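Erythrocyte membrane protein 1 (PDB 2XU0) probably binds host cell-surface receptors as a malaria-parasite adhesin, this chain being its N-terminal segment and first Duffy-binding-like domain. Local coordinates at residues Arg23-Asn28 against Tyr278-Ser283; Glu17-Ala22 against Leu435-Lys440; Thr151-Leu157 against Val224-Ile228; Glu45-Gly50 against Ile259-Gln263. The protein carries 10 engineered substitutions. All coordinates share one frame; numbering follows the deposited sequence.

Interaction 1: residues Arg23-Asn28 against Tyr278-Ser283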
loop_
_atom_site.group_PDB
_atom_site.type_symbol
_atom_site.label_atom_id
_atom_site.label_comp_id
_atom_site.label_asym_id
_atom_site.label_seq_id
_atom_site.Cartn_x
_atom_site.Cartn_y
_atom_site.Cartn_z
ATOM N N ARG A 23 5.310 -8.551 -0.389
ATOM C CA ARG A 23 6.182 -7.515 -0.921
ATOM C C ARG A 23 7.431 -8.112 -1.567
ATOM O O ARG A 23 7.760 -7.736 -2.679
ATOM C CB ARG A 23 6.554 -6.447 0.146
ATOM C CG ARG A 23 7.347 -5.262 -0.482
ATOM C CD ARG A 23 7.711 -4.155 0.519
ATOM N NE ARG A 23 8.610 -4.623 1.580
ATOM C CZ ARG A 23 9.938 -4.690 1.469
ATOM N NH1 ARG A 23 10.540 -4.327 0.342
ATOM N NH2 ARG A 23 10.670 -5.152 2.471
ATOM N N ASN A 24 8.130 -9.009 -0.878
ATOM C CA ASN A 24 9.329 -9.645 -1.412
ATOM C C ASN A 24 9.049 -10.491 -2.636
ATOM O O ASN A 24 9.772 -10.388 -3.633
ATOM C CB ASN A 24 10.083 -10.467 -0.299
ATOM C CG ASN A 24 10.902 -9.584 0.578
ATOM O OD1 ASN A 24 11.429 -8.577 0.120
ATOM N ND2 ASN A 24 11.003 -9.907 1.860
ATOM N N VAL A 25 7.983 -11.302 -2.589
ATOM C CA VAL A 25 7.633 -12.156 -3.741
ATOM C C VAL A 25 7.236 -11.291 -4.959
ATOM O O VAL A 25 7.691 -11.562 -6.057
ATOM C CB VAL A 25 6.566 -13.214 -3.355
ATOM C CG1 VAL A 25 5.942 -13.884 -4.582
ATOM C CG2 VAL A 25 7.161 -14.257 -2.398
ATOM N N LEU A 26 6.461 -10.219 -4.747
ATOM C CA LEU A 26 6.016 -9.380 -5.866
ATOM C C LEU A 26 7.177 -8.605 -6.458
ATOM O O LEU A 26 7.249 -8.479 -7.680
ATOM C CB LEU A 26 4.840 -8.437 -5.464
ATOM C CG LEU A 26 3.543 -9.089 -4.924
ATOM C CD1 LEU A 26 2.664 -8.056 -4.196
ATOM C CD2 LEU A 26 2.766 -9.777 -6.003
ATOM N N GLU A 27 8.075 -8.073 -5.604
ATOM C CA GLU A 27 9.287 -7.344 -6.014
ATOM C C GLU A 27 10.172 -8.268 -6.887
ATOM O O GLU A 27 10.750 -7.834 -7.902
ATOM C CB GLU A 27 10.101 -6.931 -4.776
ATOM C CG GLU A 27 9.667 -5.624 -4.140
ATOM C CD GLU A 27 10.219 -4.387 -4.802
ATOM O OE1 GLU A 27 10.683 -4.476 -5.959
ATOM O OE2 GLU A 27 10.120 -3.307 -4.186
ATOM N N ASN A 28 10.242 -9.530 -6.511
ATOM C CA ASN A 28 11.022 -10.484 -7.286
ATOM C C ASN A 28 10.443 -10.749 -8.666
ATOM O O ASN A 28 11.203 -10.879 -9.627
ATOM C CB ASN A 28 11.353 -11.725 -6.513
ATOM C CG ASN A 28 12.452 -11.485 -5.510
ATOM O OD1 ASN A 28 13.551 -11.048 -5.855
ATOM N ND2 ASN A 28 12.169 -11.720 -4.245
ATOM N N TYR A 278 16.015 1.173 1.554
ATOM C CA TYR A 278 15.033 0.178 1.105
ATOM C C TYR A 278 15.646 -1.214 1.214
ATOM O O TYR A 278 16.766 -1.437 0.743
ATOM C CB TYR A 278 14.599 0.448 -0.345
ATOM C CG TYR A 278 13.393 -0.370 -0.769
ATOM C CD1 TYR A 278 12.132 -0.113 -0.239
ATOM C CD2 TYR A 278 13.512 -1.391 -1.705
ATOM C CE1 TYR A 278 11.026 -0.873 -0.603
ATOM C CE2 TYR A 278 12.395 -2.122 -2.123
ATOM C CZ TYR A 278 11.153 -1.853 -1.567
ATOM O OH TYR A 278 10.047 -2.607 -1.868
ATOM N N PHE A 279 14.917 -2.145 1.817
ATOM C CA PHE A 279 15.413 -3.506 1.938
ATOM C C PHE A 279 14.432 -4.469 1.314
ATOM O O PHE A 279 13.220 -4.351 1.529
ATOM C CB PHE A 279 15.614 -3.905 3.417
ATOM C CG PHE A 279 16.629 -3.120 4.210
ATOM C CD1 PHE A 279 17.872 -3.662 4.509
ATOM C CD2 PHE A 279 16.316 -1.862 4.720
ATOM C CE1 PHE A 279 18.786 -2.959 5.302
ATOM C CE2 PHE A 279 17.241 -1.150 5.496
ATOM C CZ PHE A 279 18.473 -1.702 5.775
ATOM N N ARG A 280 14.955 -5.465 0.602
ATOM C CA ARG A 280 14.160 -6.544 0.003
ATOM C C ARG A 280 15.005 -7.800 -0.082
ATOM O O ARG A 280 16.237 -7.702 -0.059
ATOM C CB ARG A 280 13.553 -6.151 -1.366
ATOM C CG ARG A 280 14.529 -5.517 -2.348
ATOM C CD ARG A 280 14.034 -5.606 -3.772
ATOM N NE ARG A 280 14.097 -6.988 -4.223
ATOM C CZ ARG A 280 15.101 -7.506 -4.916
ATOM N NH1 ARG A 280 16.105 -6.736 -5.322
ATOM N NH2 ARG A 280 15.093 -8.786 -5.243
ATOM N N LYS A 281 14.358 -8.975 -0.107
ATOM C CA LYS A 281 15.047 -10.262 -0.160
ATOM C C LYS A 281 14.754 -11.002 -1.429
ATOM O O LYS A 281 13.656 -10.895 -1.963
ATOM C CB LYS A 281 14.677 -11.162 1.032
ATOM C CG LYS A 281 15.148 -10.597 2.359
ATOM C CD LYS A 281 14.839 -11.520 3.493
ATOM C CE LYS A 281 15.203 -10.855 4.799
ATOM N NZ LYS A 281 14.783 -11.687 5.950
ATOM N N GLY A 282 15.741 -11.754 -1.901
ATOM C CA GLY A 282 15.580 -12.637 -3.042
ATOM C C GLY A 282 14.905 -13.912 -2.594
ATOM O O GLY A 282 14.756 -14.164 -1.394
ATOM N N SER A 283 14.542 -14.749 -3.554
ATOM C CA SER A 283 13.900 -16.042 -3.331
ATOM C C SER A 283 14.776 -16.983 -2.498
ATOM O O SER A 283 14.253 -17.869 -1.832
ATOM C CB SER A 283 13.584 -16.689 -4.672
ATOM O OG SER A 283 12.857 -15.780 -5.483
HETATM O O HOH W 1 12.357 -9.003 -3.376
#

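Interaction 2: residues Glu17-Ala22 against Leu435-Lys440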
loop_
_atom_site.group_PDB
_atom_site.type_symbol
_atom_site.label_atom_id
_atom_site.label_comp_id
_atom_site.label_asym_id
_atom_site.label_seq_id
_atom_site.Cartn_x
_atom_site.Cartn_y
_atom_site.Cartn_z
ATOM N N GLU A 17 11.902 -9.739 8.313
ATOM C CA GLU A 17 10.790 -9.858 7.371
ATOM C C GLU A 17 11.019 -11.086 6.473
ATOM O O GLU A 17 12.094 -11.225 5.881
ATOM C CB GLU A 17 10.656 -8.588 6.505
ATOM C CG GLU A 17 9.565 -8.710 5.436
ATOM C CD GLU A 17 9.316 -7.519 4.527
ATOM O OE1 GLU A 17 9.762 -6.397 4.864
ATOM O OE2 GLU A 17 8.654 -7.706 3.479
ATOM N N SER A 18 9.998 -11.970 6.370
ATOM C CA SER A 18 10.043 -13.190 5.552
ATOM C C SER A 18 10.422 -12.957 4.091
ATOM O O SER A 18 9.866 -12.071 3.420
ATOM C CB SER A 18 8.702 -13.910 5.597
ATOM O OG SER A 18 8.752 -15.115 4.847
ATOM N N HIS A 19 11.304 -13.826 3.555
ATOM C CA HIS A 19 11.681 -13.746 2.135
ATOM C C HIS A 19 10.440 -14.152 1.297
ATOM O O HIS A 19 10.418 -13.949 0.094
ATOM C CB HIS A 19 12.883 -14.690 1.861
ATOM C CG HIS A 19 12.505 -16.143 1.863
ATOM N ND1 HIS A 19 12.212 -16.822 3.050
ATOM C CD2 HIS A 19 12.334 -16.987 0.819
ATOM C CE1 HIS A 19 11.908 -18.058 2.686
ATOM N NE2 HIS A 19 11.958 -18.202 1.349
ATOM N N LYS A 20 9.412 -14.722 1.962
ATOM C CA LYS A 20 8.139 -15.104 1.343
ATOM C C LYS A 20 6.990 -14.146 1.697
ATOM O O LYS A 20 5.820 -14.518 1.573
ATOM C CB LYS A 20 7.794 -16.581 1.628
ATOM C CG LYS A 20 8.579 -17.574 0.782
ATOM C CD LYS A 20 8.229 -18.987 1.191
ATOM C CE LYS A 20 9.047 -20.032 0.467
ATOM N NZ LYS A 20 8.970 -21.352 1.148
ATOM N N SER A 21 7.309 -12.886 2.084
ATOM C CA SER A 21 6.279 -11.857 2.314
ATOM C C SER A 21 5.797 -11.483 0.920
ATOM O O SER A 21 6.564 -11.661 -0.052
ATOM C CB SER A 21 6.884 -10.624 2.998
ATOM O OG SER A 21 7.726 -9.890 2.119
ATOM N N ALA A 22 4.537 -11.009 0.790
ATOM C CA ALA A 22 4.006 -10.631 -0.527
ATOM C C ALA A 22 4.847 -9.580 -1.163
ATOM O O ALA A 22 5.083 -9.681 -2.345
ATOM C CB ALA A 22 2.540 -10.158 -0.428
ATOM N N LEU A 435 1.197 -15.460 1.580
ATOM C CA LEU A 435 2.157 -14.358 1.387
ATOM C C LEU A 435 1.743 -13.140 2.239
ATOM O O LEU A 435 2.609 -12.471 2.818
ATOM C CB LEU A 435 2.236 -13.952 -0.098
ATOM C CG LEU A 435 2.659 -15.023 -1.119
ATOM C CD1 LEU A 435 2.843 -14.406 -2.518
ATOM C CD2 LEU A 435 3.885 -15.833 -0.656
ATOM N N LEU A 436 0.421 -12.873 2.327
ATOM C CA LEU A 436 -0.102 -11.768 3.128
ATOM C C LEU A 436 0.165 -12.030 4.605
ATOM O O LEU A 436 0.589 -11.109 5.307
ATOM C CB LEU A 436 -1.595 -11.479 2.848
ATOM C CG LEU A 436 -1.963 -11.083 1.409
ATOM C CD1 LEU A 436 -3.438 -10.855 1.306
ATOM C CD2 LEU A 436 -1.166 -9.845 0.909
ATOM N N ASN A 437 -0.022 -13.281 5.053
ATOM C CA ASN A 437 0.306 -13.740 6.426
ATOM C C ASN A 437 1.767 -13.467 6.759
ATOM O O ASN A 437 2.104 -13.193 7.906
ATOM C CB ASN A 437 0.078 -15.274 6.567
ATOM C CG ASN A 437 -1.378 -15.673 6.565
ATOM O OD1 ASN A 437 -2.267 -14.813 6.549
ATOM N ND2 ASN A 437 -1.662 -16.984 6.516
ATOM N N ASN A 438 2.626 -13.549 5.744
ATOM C CA ASN A 438 4.077 -13.422 5.893
ATOM C C ASN A 438 4.606 -12.017 5.898
ATOM O O ASN A 438 5.813 -11.862 5.982
ATOM C CB ASN A 438 4.776 -14.205 4.788
ATOM C CG ASN A 438 4.611 -15.684 4.886
ATOM O OD1 ASN A 438 4.463 -16.232 5.972
ATOM N ND2 ASN A 438 4.667 -16.354 3.743
ATOM N N GLY A 439 3.739 -11.016 5.759
ATOM C CA GLY A 439 4.171 -9.622 5.712
ATOM C C GLY A 439 4.866 -9.146 6.967
ATOM O O GLY A 439 4.678 -9.730 8.032
ATOM N N LYS A 440 5.669 -8.081 6.866
ATOM C CA LYS A 440 6.390 -7.527 8.026
ATOM C C LYS A 440 5.462 -7.355 9.266
ATOM O O LYS A 440 5.718 -7.936 10.334
ATOM C CB LYS A 440 7.064 -6.199 7.643
ATOM C CG LYS A 440 8.061 -5.661 8.675
ATOM C CD LYS A 440 8.534 -4.242 8.337
ATOM C CE LYS A 440 9.853 -4.234 7.602
ATOM N NZ LYS A 440 10.398 -2.853 7.439
HETATM O O HOH W 2 6.152 -7.067 4.300
HETATM O O HOH W 3 7.625 -11.471 7.971
#

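Interaction 3: residues Thr151-Leu157 against Val224-Ile228. Engineered in segment 151-157: A154 (natural residue Thr).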
loop_
_atom_site.group_PDB
_atom_site.type_symbol
_atom_site.label_atom_id
_atom_site.label_comp_id
_atom_site.label_asym_id
_atom_site.label_seq_id
_atom_site.Cartn_x
_atom_site.Cartn_y
_atom_site.Cartn_z
ATOM N N THR A 151 3.204 23.346 -21.574
ATOM C CA THR A 151 3.585 21.937 -21.374
ATOM C C THR A 151 3.502 21.178 -22.707
ATOM O O THR A 151 2.420 20.728 -23.079
ATOM C CB THR A 151 2.759 21.317 -20.222
ATOM O OG1 THR A 151 2.585 22.282 -19.183
ATOM C CG2 THR A 151 3.400 20.059 -19.648
ATOM N N ASN A 152 4.641 21.046 -23.430
ATOM C CA ASN A 152 4.686 20.436 -24.764
ATOM C C ASN A 152 5.739 19.354 -24.988
ATOM O O ASN A 152 5.622 18.598 -25.959
ATOM C CB ASN A 152 4.888 21.513 -25.843
ATOM C CG ASN A 152 3.998 22.711 -25.699
ATOM O OD1 ASN A 152 2.832 22.695 -26.089
ATOM N ND2 ASN A 152 4.524 23.761 -25.091
ATOM N N THR A 153 6.800 19.321 -24.177
ATOM C CA THR A 153 7.882 18.346 -24.377
ATOM C C THR A 153 8.015 17.372 -23.210
ATOM O O THR A 153 7.463 17.610 -22.130
ATOM C CB THR A 153 9.226 19.076 -24.586
ATOM O OG1 THR A 153 9.591 19.743 -23.374
ATOM C CG2 THR A 153 9.209 20.052 -25.779
ATOM N N ALA A 154 8.828 16.316 -23.420
ATOM C CA ALA A 154 9.196 15.305 -22.427
ATOM C C ALA A 154 9.875 15.959 -21.226
ATOM O O ALA A 154 9.676 15.508 -20.095
ATOM C CB ALA A 154 10.120 14.283 -23.056
ATOM N N HIS A 155 10.643 17.050 -21.461
ATOM C CA HIS A 155 11.317 17.803 -20.399
ATOM C C HIS A 155 10.306 18.585 -19.592
ATOM O O HIS A 155 10.441 18.658 -18.374
ATOM C CB HIS A 155 12.385 18.751 -20.965
ATOM C CG HIS A 155 13.268 18.106 -21.979
ATOM N ND1 HIS A 155 13.169 18.420 -23.321
ATOM C CD2 HIS A 155 14.217 17.155 -21.819
ATOM C CE1 HIS A 155 14.070 17.665 -23.931
ATOM N NE2 HIS A 155 14.717 16.880 -23.066
ATOM N N ASP A 156 9.281 19.165 -20.259
ATOM C CA ASP A 156 8.229 19.924 -19.563
ATOM C C ASP A 156 7.438 19.016 -18.641
ATOM O O ASP A 156 7.119 19.415 -17.533
ATOM C CB ASP A 156 7.276 20.636 -20.547
ATOM C CG ASP A 156 7.925 21.665 -21.463
ATOM O OD1 ASP A 156 8.920 22.298 -21.043
ATOM O OD2 ASP A 156 7.432 21.842 -22.594
ATOM N N LEU A 157 7.136 17.790 -19.091
ATOM C CA LEU A 157 6.395 16.801 -18.306
ATOM C C LEU A 157 7.226 16.331 -17.111
ATOM O O LEU A 157 6.726 16.341 -15.987
ATOM C CB LEU A 157 6.002 15.613 -19.186
ATOM C CG LEU A 157 5.248 14.475 -18.478
ATOM C CD1 LEU A 157 3.893 14.937 -17.981
ATOM C CD2 LEU A 157 5.127 13.278 -19.384
ATOM N N VAL A 224 -0.519 16.294 -23.142
ATOM C CA VAL A 224 0.955 16.408 -23.106
ATOM C C VAL A 224 1.610 15.306 -23.941
ATOM O O VAL A 224 2.514 15.590 -24.731
ATOM C CB VAL A 224 1.530 16.457 -21.669
ATOM C CG1 VAL A 224 3.045 16.660 -21.688
ATOM C CG2 VAL A 224 0.875 17.559 -20.865
ATOM N N PHE A 225 1.126 14.062 -23.801
ATOM C CA PHE A 225 1.669 12.924 -24.544
ATOM C C PHE A 225 1.390 12.926 -26.053
ATOM O O PHE A 225 2.158 12.327 -26.810
ATOM C CB PHE A 225 1.351 11.597 -23.846
ATOM C CG PHE A 225 2.339 11.213 -22.755
ATOM C CD1 PHE A 225 3.597 10.703 -23.079
ATOM C CD2 PHE A 225 1.979 11.276 -21.415
ATOM C CE1 PHE A 225 4.494 10.314 -22.081
ATOM C CE2 PHE A 225 2.857 10.840 -20.414
ATOM C CZ PHE A 225 4.109 10.361 -20.753
ATOM N N LYS A 226 0.328 13.644 -26.495
ATOM C CA LYS A 226 -0.015 13.830 -27.918
ATOM C C LYS A 226 1.022 14.805 -28.544
ATOM O O LYS A 226 1.581 14.523 -29.606
ATOM C CB LYS A 226 -1.449 14.368 -28.043
ATOM C CG LYS A 226 -1.978 14.395 -29.482
ATOM C CD LYS A 226 -3.445 14.789 -29.532
ATOM C CE LYS A 226 -3.973 14.894 -30.940
ATOM N NZ LYS A 226 -5.356 15.448 -30.959
ATOM N N LYS A 227 1.324 15.905 -27.824
ATOM C CA LYS A 227 2.345 16.895 -28.164
ATOM C C LYS A 227 3.710 16.226 -28.269
ATOM O O LYS A 227 4.380 16.396 -29.287
ATOM C CB LYS A 227 2.380 18.019 -27.113
ATOM C CG LYS A 227 1.136 18.888 -27.139
ATOM C CD LYS A 227 1.086 19.805 -25.961
ATOM C CE LYS A 227 0.014 20.854 -26.095
ATOM N NZ LYS A 227 0.078 21.819 -24.974
ATOM N N ILE A 228 4.104 15.416 -27.251
ATOM C CA ILE A 228 5.384 14.683 -27.237
ATOM C C ILE A 228 5.489 13.811 -28.482
ATOM O O ILE A 228 6.500 13.893 -29.169
ATOM C CB ILE A 228 5.649 13.893 -25.899
ATOM C CG1 ILE A 228 5.776 14.857 -24.708
ATOM C CG2 ILE A 228 6.913 13.019 -26.002
ATOM C CD1 ILE A 228 5.597 14.218 -23.299
#

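Interaction 4: residues Glu45-Gly50 against Ile259-Gln263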
loop_
_atom_site.group_PDB
_atom_site.type_symbol
_atom_site.label_atom_id
_atom_site.label_comp_id
_atom_site.label_asym_id
_atom_site.label_seq_id
_atom_site.Cartn_x
_atom_site.Cartn_y
_atom_site.Cartn_z
ATOM N N GLU A 45 15.200 6.396 -27.277
ATOM C CA GLU A 45 15.236 6.677 -25.837
ATOM C C GLU A 45 15.472 8.129 -25.457
ATOM O O GLU A 45 14.724 8.691 -24.660
ATOM C CB GLU A 45 16.284 5.789 -25.155
ATOM C CG GLU A 45 15.758 4.409 -24.816
ATOM C CD GLU A 45 16.511 3.630 -23.754
ATOM O OE1 GLU A 45 17.338 4.236 -23.032
ATOM O OE2 GLU A 45 16.246 2.413 -23.623
ATOM N N GLN A 46 16.484 8.745 -26.064
ATOM C CA GLN A 46 16.908 10.122 -25.797
ATOM C C GLN A 46 15.860 11.185 -26.105
ATOM O O GLN A 46 15.914 12.263 -25.511
ATOM C CB GLN A 46 18.281 10.445 -26.445
ATOM C CG GLN A 46 19.282 9.270 -26.533
ATOM C CD GLN A 46 18.939 8.183 -27.550
ATOM O OE1 GLN A 46 18.107 8.353 -28.454
ATOM N NE2 GLN A 46 19.546 7.015 -27.387
ATOM N N GLN A 47 14.884 10.875 -26.985
ATOM C CA GLN A 47 13.794 11.799 -27.352
ATOM C C GLN A 47 12.725 11.864 -26.245
ATOM O O GLN A 47 11.917 12.800 -26.215
ATOM C CB GLN A 47 13.132 11.380 -28.687
ATOM C CG GLN A 47 13.803 11.948 -29.927
ATOM C CD GLN A 47 14.991 11.128 -30.343
ATOM O OE1 GLN A 47 16.117 11.339 -29.880
ATOM N NE2 GLN A 47 14.769 10.168 -31.225
ATOM N N LEU A 48 12.708 10.844 -25.364
ATOM C CA LEU A 48 11.777 10.705 -24.242
ATOM C C LEU A 48 12.480 11.035 -22.938
ATOM O O LEU A 48 11.820 11.262 -21.923
ATOM C CB LEU A 48 11.212 9.276 -24.187
ATOM C CG LEU A 48 10.311 8.802 -25.337
ATOM C CD1 LEU A 48 9.729 7.470 -25.012
ATOM C CD2 LEU A 48 9.181 9.789 -25.620
ATOM N N LYS A 49 13.824 11.079 -22.970
ATOM C CA LYS A 49 14.644 11.413 -21.818
ATOM C C LYS A 49 14.441 12.871 -21.435
ATOM O O LYS A 49 14.541 13.761 -22.281
ATOM C CB LYS A 49 16.122 11.098 -22.094
ATOM C CG LYS A 49 17.037 11.268 -20.882
ATOM C CD LYS A 49 17.332 9.946 -20.172
ATOM C CE LYS A 49 18.451 10.078 -19.169
ATOM N NZ LYS A 49 18.090 10.959 -18.030
ATOM N N GLY A 50 14.100 13.087 -20.174
ATOM C CA GLY A 50 13.855 14.415 -19.635
ATOM C C GLY A 50 15.081 15.023 -18.991
ATOM O O GLY A 50 15.742 14.386 -18.168
ATOM N N ILE A 259 12.154 5.277 -18.871
ATOM C CA ILE A 259 13.295 6.127 -19.157
ATOM C C ILE A 259 13.571 7.142 -18.056
ATOM O O ILE A 259 14.733 7.350 -17.699
ATOM C CB ILE A 259 13.186 6.746 -20.581
ATOM C CG1 ILE A 259 13.485 5.674 -21.665
ATOM C CG2 ILE A 259 14.129 7.956 -20.755
ATOM C CD1 ILE A 259 12.710 5.900 -23.013
ATOM N N ASN A 260 12.516 7.729 -17.476
ATOM C CA ASN A 260 12.685 8.766 -16.469
ATOM C C ASN A 260 12.514 8.331 -15.040
ATOM O O ASN A 260 12.666 9.167 -14.152
ATOM C CB ASN A 260 11.758 9.948 -16.793
ATOM C CG ASN A 260 12.099 10.610 -18.104
ATOM O OD1 ASN A 260 13.028 11.406 -18.192
ATOM N ND2 ASN A 260 11.432 10.210 -19.163
ATOM N N ARG A 261 12.181 7.052 -14.791
ATOM C CA ARG A 261 11.904 6.561 -13.429
ATOM C C ARG A 261 13.005 6.820 -12.411
ATOM O O ARG A 261 12.707 7.064 -11.253
ATOM C CB ARG A 261 11.449 5.084 -13.422
ATOM C CG ARG A 261 12.549 4.083 -13.787
ATOM C CD ARG A 261 12.015 2.671 -13.947
ATOM N NE ARG A 261 11.615 2.064 -12.673
ATOM C CZ ARG A 261 12.418 1.373 -11.877
ATOM N NH1 ARG A 261 13.699 1.213 -12.192
ATOM N NH2 ARG A 261 11.950 0.831 -10.767
ATOM N N GLU A 262 14.274 6.791 -12.853
ATOM C CA GLU A 262 15.422 7.005 -11.984
ATOM C C GLU A 262 15.443 8.401 -11.372
ATOM O O GLU A 262 15.600 8.496 -10.167
ATOM C CB GLU A 262 16.720 6.694 -12.727
ATOM C CG GLU A 262 17.930 6.834 -11.829
ATOM C CD GLU A 262 19.245 6.674 -12.560
ATOM O OE1 GLU A 262 20.080 7.604 -12.486
ATOM O OE2 GLU A 262 19.445 5.614 -13.195
ATOM N N GLN A 263 15.283 9.465 -12.185
ATOM C CA GLN A 263 15.222 10.876 -11.733
ATOM C C GLN A 263 13.977 11.087 -10.876
ATOM O O GLN A 263 14.043 11.754 -9.831
ATOM C CB GLN A 263 15.118 11.846 -12.919
ATOM C CG GLN A 263 16.107 11.649 -14.039
ATOM C CD GLN A 263 15.869 12.667 -15.118
ATOM O OE1 GLN A 263 16.086 13.870 -14.924
ATOM N NE2 GLN A 263 15.399 12.202 -16.276
#

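Interaction 1: residues Arg23-Asn28 against Tyr278-Ser283
The backbone oxygen of F279 is held by a single guanidinium group: R23 NH1 and NH2 both donate to F279 O, at 2.9 and 2.8 Å, approaching from opposite faces of the carbonyl plane, while the oxygen sits at the guanidinium edge. R23 gets there because its CG is anti to the backbone N (chi1 -173°) and its chain bends only at chi3; NH2 also forms a salt bridge with E17. NH1 adds a weak bond to Y278 OH, also at the guanidinium edge. The same hydroxyl donates to E27 OE2, which lies at the edge of the tyrosine ring; this bond is modelled so short that its length is doubtful. T304 OG1 and Y305 N hold the E27 carboxylate as well.

Farther along the strand, N24 OD1 accepts from K281 N (3.0 Å, 168° at the hydrogen), although the donor stands above the amide plane; N24 ND2 turns instead to S18 O. N28 uses both ends of its amide. Its ND2 meets K281 O at 2.8 Å, in the carbonyl plane on a lone pair, and its OD1 takes R280 NH2 at 2.8 Å from above the amide plane. A water joins N24 O, R280 NE and K281 O. The axis of residues 23-28, in helix 22-39, lies at 79° to strand 279-281, which pairs antiparallel with 287-289; here the N-terminal segment packs on the Duffy-binding-like domain.

Interaction 2: residues Glu17-Ala22 against Leu435-Lys440
The backbones run close where the CA atoms of S21 and N438 are 4.5 Å apart and those of A22 and L435 4.6 Å apart, and A22 N makes a weak bond to L435 O there. N438 supplies the firmer link: its ND2 donates to K20 O at 3.1 Å with the oxygen in the plane of the N438 amide, yet the donor stands above the K20 carbonyl plane. L435 CD2 presses on the same oxygen. The methyl of A22 lies against L435 CB (3.8 Å) and L436 CD2 (4.0 Å).

At the other end E17 crosses K440 at about a right angle, OE1 lying 3.5 Å from K440 CE. OE1 forms a salt bridge with R23, while K440 NZ, 4.4 Å from E17 OE1, is beyond salt-bridge distance. E17 OE2 accepts from S21 OG (2.7 Å) on its anti lone pair, and a water links OE2, weakly, to K440 N. A second water connects S18 N with N438 O. S21 OG, set between its backbone N and carbonyl carbon (chi1 71°), also accepts from N24 N. S21, last residue of a type I beta turn from S18, where an ST turn also forms, is thus the N-cap of helix 22-39, seated on the C-terminal end of helix 429-437.

Interaction 3: residues Thr151-Leu157 against Val224-Ile228
L157 and F225 meet at about a right angle: L157 CD2 comes obliquely onto the far end of the phenyl ring, 3.4 Å from F225 CZ and 3.5 Å from CE2. The leucine points into the contact because its CG is anti to the backbone N (chi1 178°), and CD2 also reaches I228 CD1. One turn back along the partner helix, V224 spreads its methyls over two neighbours. CG1 touches L157 CB at 4.0 Å, whereas CG2 faces T151 CG2 at 3.8 Å; the threonine turns its methyl inward while its hydroxyl bonds to N148.

A different geometry marks the polar border. The extended K227 chain slants across N152, its CD and CE near T151 O and N152 OD1, and ends with NZ donating to T151 O at 3.2 Å and to N152 OD1 at 3.1 Å. In both bonds the nitrogen stands well above the carbonyl plane, so neither follows a lone pair. N152 ND2 bonds to K149 O, which fixes the rotation of the amide.

T153 is the N-cap and forms a capping box with D156: D156 N donates to T153 OG1, and D156 OD2 accepts from T153 N at 3.0 Å and also from N152 N. I228 CG1 packs on the backbone just there, 3.6 Å from the N of A154, an engineered residue.

The contact thus sets the first turn of helix 154-175 against helix 216-231, and helix 249-268 adjoins both: W256 meets F225 edge-to-face and touches A154 and L157.

Interaction 4: residues Glu45-Gly50 against Ile259-Gln263
The loop that follows helix 22-39 in the N-terminal segment is pinned here to helix 249-268 of the Duffy-binding region, and I259 is the apolar peg of the joint. Its CD1 lies 3.8 Å from E45 CG and 3.9 Å from L48 CB, the isoleucine and L48 side chains crossing at about a right angle, while its CG2 branch rests on K49 CA at 3.7 Å. A glycerol, probably from the crystallisation liquor, is bound beside I259 and is weakly hydrogen-bonded to E45 OE2.

N260 carries the polar half. Its amide spans the loop backbone much as a peptide group would: ND2 donates to L48 O at 3.0 Å, nearly straight at 170° with the oxygen in the amide plane, and OD1 accepts from G50 N at 2.8 Å, in its carbonyl plane and on a lone pair. With CG anti to the carbonyl carbon (chi1 -63°), the asparagine stays beside its own helix, where ND2 also bonds to W256 O. The helix is kinked a little farther on, where E262 N and Q263 N lack the bond to the preceding turn.

At the kink, the extended Q263 side chain brings NE2 to G50 O at 2.9 Å, the oxygen lying close to the plane of the glutamine amide. L48 and G50, on either side of K49 in sequence, are thus held through L48 O, G50 N and G50 O. L48 continues inward against L252, D255 and W256.

Interactions 1, 2 and 3 are buried and interaction 4 only partly. The first two touch and share helix 22-39: E17 of interaction 2 sends OE1 to R23 NH2 in a salt bridge and its backbone oxygen to K281 NZ, probably as a hydrogen bond. Interactions 3 and 4 form a second pair, centres 12 Å apart, farther from the centre of the chain; they touch where A154 and H155 meet the loop 45-50. Interactions 1 and 4 both join the N-terminal segment to the Duffy-binding region, yet interaction 1 relies on buried charged and amide groups, interaction 4 on amide-to-backbone bonds beside isoleucine. Interaction 3, inside the Duffy-binding region, is the most apolar, whereas interaction 2 draws on two bridging waters.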